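Local coordinates for glycoside hydrolase family protein (Novosphingobium sp. PP1Y, PDB 6Q2F) that probably hydrolyses alpha-L-rhamnosides, cleaving terminal L-rhamnose from glycosides, at residues Y553-T556 and L557-L561; Y581-A584 and L585-H588; G593-M596 and A597-H601. All blocks are in the same frame, centred on the assembly; numbering follows the deposited sequence.

Interaction 1: residues Y553-T556 and L557-L561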
ATOM      1  N   TYR A 553      12.418 -18.048 -11.194  1.00 27.03           N
ATOM      2  CA  TYR A 553      12.727 -18.240  -9.784  1.00 28.21           C
ATOM      3  C   TYR A 553      12.051 -17.172  -8.940  1.00 28.58           C
ATOM      4  O   TYR A 553      11.391 -17.484  -7.944  1.00 27.90           O
ATOM      5  CB  TYR A 553      14.243 -18.241  -9.584  1.00 32.05           C
ATOM      6  CG  TYR A 553      14.680 -18.744  -8.234  1.00 32.96           C
ATOM      7  CD1 TYR A 553      14.923 -20.098  -8.026  1.00 31.37           C
ATOM      8  CD2 TYR A 553      14.842 -17.871  -7.165  1.00 31.56           C
ATOM      9  CE1 TYR A 553      15.329 -20.564  -6.794  1.00 31.22           C
ATOM     10  CE2 TYR A 553      15.237 -18.327  -5.920  1.00 30.71           C
ATOM     11  CZ  TYR A 553      15.485 -19.682  -5.744  1.00 33.46           C
ATOM     12  OH  TYR A 553      15.882 -20.156  -4.517  1.00 32.67           O
ATOM     13  N   ARG A 554      12.172 -15.905  -9.349  1.00 24.15           N
ATOM     14  CA  ARG A 554      11.474 -14.832  -8.651  1.00 23.80           C
ATOM     15  C   ARG A 554       9.979 -15.076  -8.656  1.00 30.15           C
ATOM     16  O   ARG A 554       9.297 -14.815  -7.659  1.00 34.36           O
ATOM     17  CB  ARG A 554      11.800 -13.476  -9.288  1.00 24.34           C
ATOM     18  CG  ARG A 554      13.266 -13.044  -9.098  1.00 27.84           C
ATOM     19  CD  ARG A 554      13.447 -11.574  -9.461  1.00 32.07           C
ATOM     20  NE  ARG A 554      12.914 -11.305 -10.790  1.00 31.14           N
ATOM     21  CZ  ARG A 554      13.577 -11.535 -11.920  1.00 30.97           C
ATOM     22  NH1 ARG A 554      14.811 -12.025 -11.889  1.00 26.76           N
ATOM     23  NH2 ARG A 554      13.009 -11.265 -13.081  1.00 30.92           N
ATOM     24  N   ARG A 555       9.453 -15.614  -9.760  1.00 25.91           N
ATOM     25  CA  ARG A 555       8.011 -15.820  -9.841  1.00 23.57           C
ATOM     26  C   ARG A 555       7.564 -16.920  -8.892  1.00 22.14           C
ATOM     27  O   ARG A 555       6.468 -16.854  -8.313  1.00 24.11           O
ATOM     28  CB  ARG A 555       7.612 -16.143 -11.278  1.00 25.76           C
ATOM     29  CG  ARG A 555       6.122 -16.384 -11.441  1.00 27.35           C
ATOM     30  CD  ARG A 555       5.692 -16.178 -12.874  1.00 28.22           C
ATOM     31  NE  ARG A 555       4.268 -16.446 -13.057  1.00 26.26           N
ATOM     32  CZ  ARG A 555       3.588 -16.122 -14.150  1.00 26.67           C
ATOM     33  NH1 ARG A 555       4.208 -15.502 -15.148  1.00 28.20           N
ATOM     34  NH2 ARG A 555       2.290 -16.397 -14.234  1.00 27.22           N
ATOM     35  N   THR A 556       8.396 -17.930  -8.702  1.00 23.56           N
ATOM     36  CA  THR A 556       8.039 -18.971  -7.750  1.00 22.50           C
ATOM     37  C   THR A 556       7.988 -18.422  -6.331  1.00 24.24           C
ATOM     38  O   THR A 556       7.103 -18.787  -5.547  1.00 23.85           O
ATOM     39  CB  THR A 556       9.038 -20.120  -7.866  1.00 29.07           C
ATOM     40  OG1 THR A 556       8.998 -20.643  -9.204  1.00 25.96           O
ATOM     41  CG2 THR A 556       8.707 -21.229  -6.878  1.00 29.20           C
ATOM     42  N   LEU A 557       8.927 -17.546  -5.981  1.00 26.35           N
ATOM     43  CA  LEU A 557       8.896 -16.942  -4.654  1.00 28.98           C
ATOM     44  C   LEU A 557       7.617 -16.125  -4.478  1.00 28.41           C
ATOM     45  O   LEU A 557       6.940 -16.220  -3.448  1.00 28.75           O
ATOM     46  CB  LEU A 557      10.134 -16.066  -4.450  1.00 28.54           C
ATOM     47  CG  LEU A 557      11.517 -16.724  -4.497  1.00 24.54           C
ATOM     48  CD1 LEU A 557      12.625 -15.681  -4.543  1.00 26.88           C
ATOM     49  CD2 LEU A 557      11.695 -17.615  -3.265  1.00 20.60           C
ATOM     50  N   ALA A 558       7.258 -15.340  -5.504  1.00 23.66           N
ATOM     51  CA  ALA A 558       6.022 -14.561  -5.441  1.00 22.88           C
ATOM     52  C   ALA A 558       4.814 -15.473  -5.305  1.00 26.25           C
ATOM     53  O   ALA A 558       3.914 -15.193  -4.512  1.00 25.94           O
ATOM     54  CB  ALA A 558       5.894 -13.671  -6.675  1.00 21.11           C
ATOM     55  N   ASP A 559       4.791 -16.589  -6.051  1.00 26.83           N
ATOM     56  CA  ASP A 559       3.686 -17.541  -5.935  1.00 24.61           C
ATOM     57  C   ASP A 559       3.582 -18.091  -4.518  1.00 24.87           C
ATOM     58  O   ASP A 559       2.484 -18.250  -3.974  1.00 27.41           O
ATOM     59  CB  ASP A 559       3.872 -18.704  -6.924  1.00 26.25           C
ATOM     60  CG  ASP A 559       3.620 -18.305  -8.389  1.00 27.39           C
ATOM     61  OD1 ASP A 559       2.911 -17.293  -8.645  1.00 30.37           O
ATOM     62  OD2 ASP A 559       4.135 -19.022  -9.275  1.00 32.40           O
ATOM     63  N   LEU A 560       4.723 -18.427  -3.917  1.00 21.62           N
ATOM     64  CA  LEU A 560       4.686 -19.058  -2.603  1.00 26.46           C
ATOM     65  C   LEU A 560       4.309 -18.052  -1.516  1.00 25.73           C
ATOM     66  O   LEU A 560       3.598 -18.396  -0.570  1.00 23.99           O
ATOM     67  CB  LEU A 560       6.024 -19.742  -2.310  1.00 23.50           C
ATOM     68  CG  LEU A 560       6.432 -20.902  -3.249  1.00 23.87           C
ATOM     69  CD1 LEU A 560       7.838 -21.396  -2.951  1.00 25.22           C
ATOM     70  CD2 LEU A 560       5.451 -22.063  -3.177  1.00 22.64           C
ATOM     71  N   LEU A 561       4.748 -16.799  -1.653  1.00 21.10           N
ATOM     72  CA  LEU A 561       4.304 -15.757  -0.725  1.00 21.78           C
ATOM     73  C   LEU A 561       2.780 -15.732  -0.646  1.00 24.37           C
ATOM     74  O   LEU A 561       2.195 -15.812   0.438  1.00 28.85           O
ATOM     75  CB  LEU A 561       4.840 -14.394  -1.171  1.00 23.71           C
ATOM     76  CG  LEU A 561       4.440 -13.260  -0.245  1.00 23.49           C
ATOM     77  CD1 LEU A 561       5.080 -13.442   1.140  1.00 20.71           C
ATOM     78  CD2 LEU A 561       4.864 -11.895  -0.836  1.00 19.37           C
TER
HETATM   79  O   HOH W   1       2.380 -17.383 -11.263  1.00 37.64           O
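Tyr553 and Leu557 meet one helical turn apart on the tightly packed side. The phenol ring leans outward and forward toward the next turn, CG anti to the backbone N (chi1 -167°). Its CE2 atom comes 4.0 Å from Leu557 CD1, and the methyl approaches the ring obliquely. Trp512, Leu535 and Met516 also press on Tyr553, and its OH bonds to the backbone oxygen of Asn511. Thr556 and Leu560 make a second contact, through their methyl groups. Their side chains run side by side in the same direction, with Thr556 CG2 4.0 Å from Leu560 CD1. Thr556 OG1 turns the other way and is held by Asp552 O and Arg524. All of this lies on helix 543-575, which leads into strand 579-582 of the (beta/alpha)8 barrel. Regular i to i+4 bonds link the turns, from Leu557 N to Tyr553 O at 3.2 Å to Leu560 N to Thr556 O at 2.9 Å. The partly exposed side, with Arg555 and Asp559, is looser. Arg555 and Asp559 do not form a direct salt bridge: Arg555 NE and Asp559 OD2 are 4.6 Å apart, and the guanidinium and carboxylate planes are turned by 70°. A water joins them instead. It lies in the guanidinium plane, accepts from Arg555 NE at 2.8 Å and donates to Asp559 OD1 at 2.7 Å. Both charges have direct partners beyond this turn. Arg555 NH1 pairs with Glu740, and Asp559 OD2 with Arg524. Arg555 also makes a cation-pi contact with Phe767.

Interaction 2: residues Y581-A584 and L585-H588. With NA (sodium ion), chain B.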
ATOM      1  N   TYR A 581      -8.277  -9.090   7.601  1.00 23.01           N
ATOM      2  CA  TYR A 581      -7.956  -7.849   6.904  1.00 24.02           C
ATOM      3  C   TYR A 581      -6.545  -7.973   6.339  1.00 24.96           C
ATOM      4  O   TYR A 581      -5.600  -8.248   7.086  1.00 27.48           O
ATOM      5  CB  TYR A 581      -8.014  -6.657   7.851  1.00 23.42           C
ATOM      6  CG  TYR A 581      -9.386  -6.236   8.277  1.00 23.26           C
ATOM      7  CD1 TYR A 581     -10.041  -6.882   9.306  1.00 24.08           C
ATOM      8  CD2 TYR A 581     -10.012  -5.148   7.670  1.00 24.08           C
ATOM      9  CE1 TYR A 581     -11.300  -6.484   9.691  1.00 21.90           C
ATOM     10  CE2 TYR A 581     -11.239  -4.725   8.060  1.00 22.39           C
ATOM     11  CZ  TYR A 581     -11.890  -5.386   9.066  1.00 26.21           C
ATOM     12  OH  TYR A 581     -13.136  -4.961   9.427  1.00 22.40           O
ATOM     13  N   GLY A 582      -6.387  -7.750   5.039  1.00 23.18           N
ATOM     14  CA  GLY A 582      -5.102  -8.069   4.435  1.00 14.94           C
ATOM     15  C   GLY A 582      -4.539  -6.947   3.584  1.00 25.52           C
ATOM     16  O   GLY A 582      -5.045  -6.658   2.496  1.00 22.32           O
ATOM     17  N   GLU A 583      -3.476  -6.321   4.079  1.00 23.51           N
ATOM     18  CA  GLU A 583      -2.724  -5.374   3.279  1.00 24.91           C
ATOM     19  C   GLU A 583      -1.681  -6.144   2.491  1.00 28.17           C
ATOM     20  O   GLU A 583      -1.500  -7.347   2.670  1.00 26.66           O
ATOM     21  CB  GLU A 583      -2.065  -4.306   4.159  1.00 18.71           C
ATOM     22  CG  GLU A 583      -3.019  -3.409   4.874  1.00 28.16           C
ATOM     23  CD  GLU A 583      -2.323  -2.200   5.530  1.00 33.16           C
ATOM     24  OE1 GLU A 583      -1.074  -2.127   5.517  1.00 29.88           O
ATOM     25  OE2 GLU A 583      -3.043  -1.332   6.051  1.00 30.45           O
ATOM     26  N   ALA A 584      -0.969  -5.442   1.624  1.00 25.69           N
ATOM     27  CA  ALA A 584       0.063  -6.080   0.825  1.00 28.53           C
ATOM     28  C   ALA A 584       1.359  -5.285   0.847  1.00 29.29           C
ATOM     29  O   ALA A 584       1.957  -5.100   1.907  1.00 28.86           O
ATOM     30  CB  ALA A 584      -0.440  -6.297  -0.609  1.00 29.26           C
ATOM     31  N   LEU A 585       1.849  -4.878  -0.318  1.00 25.50           N
ATOM     32  CA  LEU A 585       3.073  -4.082  -0.457  1.00 28.15           C
ATOM     33  C   LEU A 585       2.972  -2.638  -0.017  1.00 29.66           C
ATOM     34  O   LEU A 585       3.812  -2.162   0.675  1.00 26.15           O
ATOM     35  CB  LEU A 585       3.674  -4.193  -1.857  1.00 27.37           C
ATOM     36  CG  LEU A 585       3.846  -5.590  -2.420  1.00 31.32           C
ATOM     37  CD1 LEU A 585       4.299  -5.571  -3.852  1.00 25.11           C
ATOM     38  CD2 LEU A 585       4.773  -6.403  -1.583  1.00 26.62           C
ATOM     39  N   GLU A 586       1.899  -1.989  -0.438  1.00 24.45           N
ATOM     40  CA  GLU A 586       1.567  -0.605  -0.079  1.00 27.75           C
ATOM     41  C   GLU A 586       2.484   0.421  -0.731  1.00 30.03           C
ATOM     42  O   GLU A 586       2.000   1.337  -1.409  1.00 28.80           O
ATOM     43  CB  GLU A 586       1.572  -0.386   1.447  1.00 26.34           C
ATOM     44  CG  GLU A 586       1.160   1.053   1.834  1.00 28.85           C
ATOM     45  CD  GLU A 586       1.137   1.301   3.333  1.00 35.51           C
ATOM     46  OE1 GLU A 586       1.798   2.264   3.755  1.00 37.26           O
ATOM     47  OE2 GLU A 586       0.466   0.555   4.073  1.00 35.65           O
ATOM     48  N   ASP A 587       3.794   0.282  -0.534  1.00 26.64           N
ATOM     49  CA  ASP A 587       4.767   1.331  -0.849  1.00 24.03           C
ATOM     50  C   ASP A 587       5.811   0.782  -1.824  1.00 31.20           C
ATOM     51  O   ASP A 587       6.733   0.064  -1.418  1.00 32.81           O
ATOM     52  CB  ASP A 587       5.415   1.847   0.442  1.00 28.19           C
ATOM     53  CG  ASP A 587       6.309   3.060   0.226  1.00 33.00           C
ATOM     54  OD1 ASP A 587       6.352   3.593  -0.898  1.00 31.08           O
ATOM     55  OD2 ASP A 587       6.959   3.490   1.207  1.00 38.21           O
ATOM     56  N   HIS A 588       5.668   1.148  -3.103  1.00 28.44           N
ATOM     57  CA  HIS A 588       6.577   0.732  -4.187  1.00 28.05           C
ATOM     58  C   HIS A 588       6.750  -0.788  -4.134  1.00 28.14           C
ATOM     59  O   HIS A 588       5.753  -1.523  -4.129  1.00 28.72           O
ATOM     60  CB  HIS A 588       7.860   1.526  -4.095  1.00 31.96           C
ATOM     61  CG  HIS A 588       7.669   2.989  -4.310  1.00 35.76           C
ATOM     62  ND1 HIS A 588       7.225   3.832  -3.316  1.00 35.27           N
ATOM     63  CD2 HIS A 588       7.846   3.759  -5.408  1.00 33.90           C
ATOM     64  CE1 HIS A 588       7.149   5.064  -3.789  1.00 39.99           C
ATOM     65  NE2 HIS A 588       7.518   5.047  -5.056  1.00 35.15           N
TER
HETATM   66 NA    NA B1201       0.424  -0.357   6.277  1.00 37.66          NA
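Glu583 and Glu586 lie side by side and send their carboxylates in the same direction, to one sodium ion. Glu583 OE1 and Glu586 OE2 each bind it at 2.4 Å. The two oxygens are 3.4 Å apart, a close approach of acceptors that the shared cation probably offsets. The carboxylates are not stacked flat, since their planes are turned 65° from each other. Each binds through one oxygen. The second oxygens, Glu583 OE2 and Glu586 OE1, stay 3.6 Å and 3.9 Å from the metal. The two chains reach the ion by different first torsions. In Glu583, CG stands anti to the carbonyl carbon (chi1 -65°). In Glu586 it stands anti to the backbone N (chi1 -177°). Both chains are extended beyond CG, which brings their ends level at the ion.

The chain turns sharply at the second glutamate. Asp587 N bonds back to Leu585 O at 2.7 Å, a gamma-turn with Glu586 at its corner. Leu585 turns from the metal and packs on Met598 and Pro743. Beyond the turn, Asp587 OD1 accepts from His588 ND1 at 2.6 Å, lying in the plane of the imidazole. The other ring nitrogen, His588 NE2, bonds to Asp750, so both ends of the ring are fixed. Glu586 also rests on Leu622 and Asp625 of helix 620-636, while Glu583 touches Trp58 and Met606.

Asp503, Ser504 and Glu644 supply the other protein ligands of the sodium ion. The site gathers residues at and just after parallel strands of the (beta/alpha)8 barrel, on the C-terminal side where active sites of this fold lie.

Interaction 3: residues G593-M596 and A597-H601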
ATOM      1  N   GLY A 593       6.474 -10.350  -5.027  1.00 25.11           N
ATOM      2  CA  GLY A 593       5.083 -10.663  -4.764  1.00 24.75           C
ATOM      3  C   GLY A 593       4.170  -9.806  -5.613  1.00 26.57           C
ATOM      4  O   GLY A 593       4.527  -8.716  -6.064  1.00 25.86           O
ATOM      5  N   ASP A 594       2.970 -10.315  -5.840  1.00 22.42           N
ATOM      6  CA  ASP A 594       1.931  -9.596  -6.548  1.00 24.96           C
ATOM      7  C   ASP A 594       0.899  -9.099  -5.543  1.00 25.29           C
ATOM      8  O   ASP A 594       0.350  -9.896  -4.783  1.00 29.17           O
ATOM      9  CB  ASP A 594       1.262 -10.492  -7.584  1.00 21.13           C
ATOM     10  CG  ASP A 594       0.131  -9.770  -8.287  1.00 31.67           C
ATOM     11  OD1 ASP A 594       0.442  -8.943  -9.155  1.00 26.37           O
ATOM     12  OD2 ASP A 594      -1.035  -9.999  -7.935  1.00 33.30           O
ATOM     13  N   ASP A 595       0.608  -7.795  -5.566  1.00 27.81           N
ATOM     14  CA  ASP A 595      -0.228  -7.245  -4.499  1.00 27.66           C
ATOM     15  C   ASP A 595      -1.723  -7.488  -4.693  1.00 25.99           C
ATOM     16  O   ASP A 595      -2.496  -7.163  -3.788  1.00 32.09           O
ATOM     17  CB  ASP A 595       0.056  -5.741  -4.274  1.00 28.23           C
ATOM     18  CG  ASP A 595       0.121  -4.918  -5.550  1.00 35.07           C
ATOM     19  OD1 ASP A 595      -0.011  -5.471  -6.663  1.00 34.54           O
ATOM     20  OD2 ASP A 595       0.332  -3.691  -5.423  1.00 30.69           O
HETATM   21  N   MSE A 596      -2.154  -8.066  -5.809  1.00 20.25           N
HETATM   22  CA  MSE A 596      -3.513  -8.616  -5.866  1.00 23.43           C
HETATM   23  C   MSE A 596      -3.528 -10.030  -5.304  1.00 24.78           C
HETATM   24  O   MSE A 596      -4.381 -10.383  -4.501  1.00 24.56           O
HETATM   25  CB  MSE A 596      -4.084  -8.599  -7.295  1.00 20.13           C
HETATM   26  CG  MSE A 596      -4.431  -7.176  -7.736  1.00 27.51           C
HETATM   27 SE   MSE A 596      -5.428  -7.174  -9.424  1.00 30.96          SE
HETATM   28  CE  MSE A 596      -6.994  -8.131  -8.889  1.00 19.49           C
ATOM     29  N   ALA A 597      -2.568 -10.839  -5.737  1.00 22.42           N
ATOM     30  CA  ALA A 597      -2.535 -12.224  -5.279  1.00 23.31           C
ATOM     31  C   ALA A 597      -2.369 -12.277  -3.768  1.00 23.01           C
ATOM     32  O   ALA A 597      -3.021 -13.068  -3.083  1.00 26.46           O
ATOM     33  CB  ALA A 597      -1.401 -12.972  -5.987  1.00 24.26           C
HETATM   34  N   MSE A 598      -1.542 -11.399  -3.235  1.00 19.96           N
HETATM   35  CA  MSE A 598      -1.260 -11.356  -1.796  1.00 23.35           C
HETATM   36  C   MSE A 598      -2.522 -11.077  -0.975  1.00 27.97           C
HETATM   37  O   MSE A 598      -2.581 -11.422   0.197  1.00 29.24           O
HETATM   38  CB  MSE A 598      -0.199 -10.306  -1.511  1.00 25.00           C
HETATM   39  CG  MSE A 598       1.185 -10.707  -1.975  1.00 22.30           C
HETATM   40 SE   MSE A 598       2.296  -9.129  -2.180  0.89 25.49          SE
HETATM   41  CE  MSE A 598       2.545  -8.799  -0.245  1.00 27.70           C
ATOM     42  N   ARG A 599      -3.540 -10.480  -1.603  1.00 22.16           N
ATOM     43  CA  ARG A 599      -4.757 -10.133  -0.883  1.00 23.26           C
ATOM     44  C   ARG A 599      -5.960 -10.967  -1.300  1.00 26.45           C
ATOM     45  O   ARG A 599      -7.033 -10.819  -0.714  1.00 22.67           O
ATOM     46  CB  ARG A 599      -5.056  -8.638  -1.050  1.00 27.34           C
ATOM     47  CG  ARG A 599      -4.083  -7.721  -0.324  1.00 28.78           C
ATOM     48  CD  ARG A 599      -4.380  -6.197  -0.505  1.00 25.56           C
ATOM     49  NE  ARG A 599      -3.913  -5.739  -1.800  1.00 27.99           N
ATOM     50  CZ  ARG A 599      -3.602  -4.486  -2.093  1.00 30.85           C
ATOM     51  NH1 ARG A 599      -3.708  -3.534  -1.178  1.00 30.26           N
ATOM     52  NH2 ARG A 599      -3.178  -4.188  -3.308  1.00 33.65           N
ATOM     53  N   SER A 600      -5.789 -11.877  -2.257  1.00 26.15           N
ATOM     54  CA  SER A 600      -6.910 -12.588  -2.859  1.00 27.92           C
ATOM     55  C   SER A 600      -7.569 -13.571  -1.901  1.00 26.45           C
ATOM     56  O   SER A 600      -8.723 -13.955  -2.109  1.00 28.84           O
ATOM     57  CB  SER A 600      -6.415 -13.321  -4.112  1.00 26.71           C
ATOM     58  OG  SER A 600      -5.423 -14.269  -3.745  1.00 31.53           O
ATOM     59  N   HIS A 601      -6.842 -14.016  -0.886  1.00 24.58           N
ATOM     60  CA  HIS A 601      -7.344 -14.961   0.107  1.00 27.56           C
ATOM     61  C   HIS A 601      -7.957 -14.283   1.319  1.00 25.67           C
ATOM     62  O   HIS A 601      -8.622 -14.951   2.116  1.00 29.17           O
ATOM     63  CB  HIS A 601      -6.212 -15.883   0.580  1.00 27.46           C
ATOM     64  CG  HIS A 601      -5.433 -16.505  -0.535  1.00 27.17           C
ATOM     65  ND1 HIS A 601      -5.960 -17.481  -1.355  1.00 29.26           N
ATOM     66  CD2 HIS A 601      -4.156 -16.315  -0.948  1.00 25.79           C
ATOM     67  CE1 HIS A 601      -5.046 -17.852  -2.233  1.00 29.47           C
ATOM     68  NE2 HIS A 601      -3.946 -17.154  -2.012  1.00 31.69           N
TER
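Asp594 grips the start of the next turn with both side chain and backbone, which makes an Asx motif. Its OD2 accepts from Ala597 N at 2.8 Å, on the anti side and 17° out of the carboxylate plane. The same oxygen takes a weak bond from Met596 N. The backbone oxygen Asp594 O accepts from Met598 N at 2.9 Å. A chi1 of 177° swings the carboxylate away from its own amide and toward these donors. Asn766 also donates to OD2, and Tyr738 bonds to OD1.

Asp595 O is held by a side chain. Arg599 NE meets it at 2.8 Å, nearly straight on to the carbonyl, and Arg599 NH2 adds a weak bond at 3.1 Å. A bend at chi3 (-78°) brings the guanidinium edge round to this oxygen. Arg599 NH1 turns to Asp625 in a salt bridge and to Met606 O. A leucine in its place would probably leave Asp595 O without these donors and Asp625 without its charged mate. The Asp595 carboxylate is satisfied separately, by the backbone amides of Leu744 and Thr745.

Arg599 N bonds to Met596 O at 3.0 Å, from well above the carbonyl plane. Ser600 OG donates to Ala597 O at 2.8 Å, and sits 3.6 Å above the centre of the His601 ring.

The three interactions follow one another in the chain and are all local, so none nests in or crosses another. Interaction 1 lies along helix 543-575. The chain then enters barrel strand 579-582, and interaction 2 turns it at the sodium site. Interaction 3 winds up the same loop before strand 604-610. Interactions 1 and 2 do not touch; their nearest atoms are about 6 Å apart. Interaction 3 joins them. Gly593 packs on Ala558 and Leu561 of the helix. Met598 reaches both Leu561 and Leu585. Asp595 and Arg599 pack on Ala584. Thus the loop ties the outer helix to the metal-binding turn.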